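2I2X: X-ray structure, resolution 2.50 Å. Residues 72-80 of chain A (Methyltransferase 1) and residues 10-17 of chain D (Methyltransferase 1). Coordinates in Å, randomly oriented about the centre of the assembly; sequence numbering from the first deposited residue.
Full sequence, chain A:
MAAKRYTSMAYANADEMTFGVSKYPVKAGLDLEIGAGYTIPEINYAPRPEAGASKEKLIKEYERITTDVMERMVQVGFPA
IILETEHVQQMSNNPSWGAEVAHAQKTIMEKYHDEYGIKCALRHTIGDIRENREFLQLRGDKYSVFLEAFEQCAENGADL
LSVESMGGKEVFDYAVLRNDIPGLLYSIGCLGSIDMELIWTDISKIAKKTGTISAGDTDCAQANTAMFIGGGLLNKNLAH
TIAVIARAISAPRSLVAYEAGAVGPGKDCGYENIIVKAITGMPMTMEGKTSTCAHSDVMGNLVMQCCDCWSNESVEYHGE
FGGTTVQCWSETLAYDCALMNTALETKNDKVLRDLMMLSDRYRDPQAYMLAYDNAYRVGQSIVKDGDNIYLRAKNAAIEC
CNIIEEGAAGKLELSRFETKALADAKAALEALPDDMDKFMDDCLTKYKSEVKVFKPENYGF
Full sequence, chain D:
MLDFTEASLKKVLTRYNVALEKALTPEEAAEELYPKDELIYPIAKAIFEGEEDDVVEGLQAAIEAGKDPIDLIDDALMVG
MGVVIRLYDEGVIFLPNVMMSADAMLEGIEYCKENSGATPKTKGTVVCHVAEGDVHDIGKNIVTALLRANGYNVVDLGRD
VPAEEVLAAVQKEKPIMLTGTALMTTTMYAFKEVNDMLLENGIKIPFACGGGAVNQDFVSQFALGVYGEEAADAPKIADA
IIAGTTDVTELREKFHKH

Chain A, residues 72-80: RMVQVGFPA
Chain D (10-17) KKVLTRYN

The loop that follows a helix can offer its carbonyls to a partner chain, as the two chains of this methyltransferase illustrate. Chain A enters within a helix and leaves helical angles at A:Gly77 (phi/psi 86/16). Those angles call for glycine, since a CB would jam against the preceding carbonyl; it would also lie 3.0 Å from D:Thr14 O. Chain D leaves its helix at D:Leu13 (-153/170; chi1 60°, p; chi2 85°, p) and stays extended through D:Thr14 (-142/122; chi1 -58°, m), both CA-to-CB bonds sideways. A:Gly77 CA lies 4.9 Å from D:Thr14 CA, and A:Pro79 CA 5.3 Å from D:Leu13 CA, so the chains run in opposite directions here. D:Thr14 N donates to A:Gly77 O (3.0 Å, 164°).

The second bond belongs to D:Tyr16 (-44/-27), whose CA-to-CB bond points toward chain A. With chi1 -69° (m) and chi2 -76°, D:Tyr16 OH donates to A:Phe78 O at 2.6 Å. A:Val74, chi1 -57° (m), covers one ring face, A:Val74 CB lying 4.0 Å from D:Tyr16 CD2; A:Gly77 C meets the edge, 3.7 Å from D:Tyr16 CE2.

The CA-to-CB bond of A:Phe78 (-74/133; chi1 -64°, m; chi2 -53°) points away from chain D. A:Pro79 (-83/-13), C-gamma endo, packs A:Pro79 CD 3.5 Å from D:Val12 O. The contact buries 345 Å² between the stretches, both sides summed.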

# COMPACT_ATOMS: atom_id res chain seq x y z
N ARG A 72 -12.41 9.28 2.11
CA ARG A 72 -11.03 9.64 2.29
C ARG A 72 -10.64 10.91 1.54
O ARG A 72 -9.94 11.75 2.08
CB ARG A 72 -10.08 8.52 1.88
CG ARG A 72 -8.65 8.88 2.32
CD ARG A 72 -8.53 8.78 3.89
NE ARG A 72 -7.32 8.02 4.08
CZ ARG A 72 -7.20 6.91 4.78
NH1 ARG A 72 -8.18 6.44 5.50
NH2 ARG A 72 -6.03 6.32 4.78
N MET A 73 -11.08 11.02 0.29
CA MET A 73 -10.69 12.15 -0.53
C MET A 73 -11.12 13.45 0.13
O MET A 73 -10.34 14.40 0.14
CB MET A 73 -11.29 12.04 -1.94
CG MET A 73 -10.73 10.91 -2.82
SD MET A 73 -8.92 10.83 -2.86
CE MET A 73 -8.70 11.88 -4.21
N VAL A 74 -12.32 13.50 0.71
CA VAL A 74 -12.81 14.75 1.26
C VAL A 74 -12.15 15.02 2.63
O VAL A 74 -11.95 16.16 3.01
CB VAL A 74 -14.39 14.87 1.29
CG1 VAL A 74 -14.99 14.69 -0.16
CG2 VAL A 74 -15.01 13.88 2.24
N GLN A 75 -11.79 13.95 3.34
CA GLN A 75 -11.12 14.08 4.62
C GLN A 75 -9.71 14.64 4.47
O GLN A 75 -9.18 15.23 5.40
CB GLN A 75 -11.07 12.75 5.37
CG GLN A 75 -12.41 12.30 5.94
CD GLN A 75 -12.89 13.08 7.18
OE1 GLN A 75 -12.31 14.09 7.58
NE2 GLN A 75 -13.98 12.61 7.77
N VAL A 76 -9.09 14.47 3.31
CA VAL A 76 -7.70 14.92 3.17
C VAL A 76 -7.62 16.16 2.27
O VAL A 76 -6.55 16.74 2.06
CB VAL A 76 -6.75 13.75 2.75
CG1 VAL A 76 -5.28 14.21 2.73
CG2 VAL A 76 -6.92 12.57 3.67
N GLY A 77 -8.78 16.58 1.78
CA GLY A 77 -8.87 17.82 1.00
C GLY A 77 -8.58 17.68 -0.49
O GLY A 77 -8.34 18.67 -1.17
N PHE A 78 -8.61 16.47 -1.00
CA PHE A 78 -8.29 16.27 -2.43
C PHE A 78 -9.42 16.76 -3.32
O PHE A 78 -10.58 16.47 -3.05
CB PHE A 78 -7.90 14.81 -2.70
CG PHE A 78 -6.65 14.39 -1.97
CD1 PHE A 78 -5.47 15.14 -2.10
CD2 PHE A 78 -6.64 13.26 -1.13
CE1 PHE A 78 -4.31 14.75 -1.46
CE2 PHE A 78 -5.48 12.86 -0.48
CZ PHE A 78 -4.32 13.61 -0.65
N PRO A 79 -9.10 17.54 -4.37
CA PRO A 79 -10.15 18.16 -5.19
C PRO A 79 -10.77 17.27 -6.29
O PRO A 79 -11.79 17.67 -6.86
CB PRO A 79 -9.40 19.34 -5.85
CG PRO A 79 -8.06 18.77 -6.13
CD PRO A 79 -7.76 17.92 -4.85
N ALA A 80 -10.16 16.13 -6.61
CA ALA A 80 -10.64 15.29 -7.73
C ALA A 80 -10.25 13.81 -7.63
O ALA A 80 -9.25 13.44 -7.00
CB ALA A 80 -10.18 15.86 -9.08
N LYS D 10 -6.66 27.37 -4.95
CA LYS D 10 -8.05 26.95 -5.06
C LYS D 10 -8.16 25.69 -5.94
O LYS D 10 -8.93 24.78 -5.62
CB LYS D 10 -8.90 28.11 -5.60
CG LYS D 10 -10.41 27.87 -5.62
CD LYS D 10 -11.14 29.23 -5.46
CE LYS D 10 -12.68 29.09 -5.46
NZ LYS D 10 -13.20 28.72 -6.80
N LYS D 11 -7.34 25.62 -6.99
CA LYS D 11 -7.27 24.44 -7.85
C LYS D 11 -6.60 23.21 -7.25
O LYS D 11 -6.95 22.07 -7.60
CB LYS D 11 -6.50 24.75 -9.15
CG LYS D 11 -7.31 25.36 -10.28
CD LYS D 11 -6.47 25.62 -11.57
CE LYS D 11 -6.03 24.33 -12.23
NZ LYS D 11 -4.96 24.59 -13.28
N VAL D 12 -5.61 23.43 -6.38
CA VAL D 12 -4.78 22.33 -5.85
C VAL D 12 -5.42 21.53 -4.71
O VAL D 12 -5.28 20.31 -4.64
CB VAL D 12 -3.34 22.80 -5.48
CG1 VAL D 12 -2.59 21.71 -4.70
CG2 VAL D 12 -2.56 23.19 -6.73
N LEU D 13 -6.12 22.18 -3.79
CA LEU D 13 -6.73 21.43 -2.70
C LEU D 13 -7.95 22.22 -2.25
O LEU D 13 -8.13 23.34 -2.67
CB LEU D 13 -5.71 21.24 -1.54
CG LEU D 13 -5.17 22.55 -0.91
CD1 LEU D 13 -6.12 23.09 0.18
CD2 LEU D 13 -3.75 22.44 -0.35
N THR D 14 -8.77 21.62 -1.39
CA THR D 14 -9.92 22.29 -0.81
C THR D 14 -10.10 21.87 0.67
O THR D 14 -10.25 20.69 0.97
CB THR D 14 -11.21 21.87 -1.57
OG1 THR D 14 -11.09 22.19 -2.96
CG2 THR D 14 -12.48 22.54 -0.94
N ARG D 15 -10.10 22.84 1.59
CA ARG D 15 -10.44 22.54 2.98
C ARG D 15 -11.97 22.45 3.09
O ARG D 15 -12.65 23.39 3.52
CB ARG D 15 -9.85 23.56 3.95
CG ARG D 15 -8.31 23.66 3.79
CD ARG D 15 -7.62 24.23 5.00
NE ARG D 15 -7.58 23.31 6.15
CZ ARG D 15 -8.14 23.57 7.33
NH1 ARG D 15 -8.81 24.70 7.52
NH2 ARG D 15 -8.04 22.70 8.32
N TYR D 16 -12.48 21.29 2.65
CA TYR D 16 -13.92 20.98 2.65
C TYR D 16 -14.66 21.39 3.91
O TYR D 16 -15.86 21.65 3.85
CB TYR D 16 -14.14 19.51 2.37
CG TYR D 16 -13.77 19.13 0.95
CD1 TYR D 16 -14.61 19.45 -0.12
CD2 TYR D 16 -12.59 18.44 0.68
CE1 TYR D 16 -14.27 19.09 -1.46
CE2 TYR D 16 -12.23 18.08 -0.63
CZ TYR D 16 -13.07 18.40 -1.70
OH TYR D 16 -12.72 18.01 -3.01
N ASN D 17 -13.96 21.44 5.05
CA ASN D 17 -14.63 21.77 6.31
C ASN D 17 -15.05 23.22 6.40
O ASN D 17 -16.05 23.52 7.01
CB ASN D 17 -13.76 21.42 7.54
CG ASN D 17 -12.43 22.13 7.53
OD1 ASN D 17 -12.03 22.73 8.54
ND2 ASN D 17 -11.75 22.10 6.38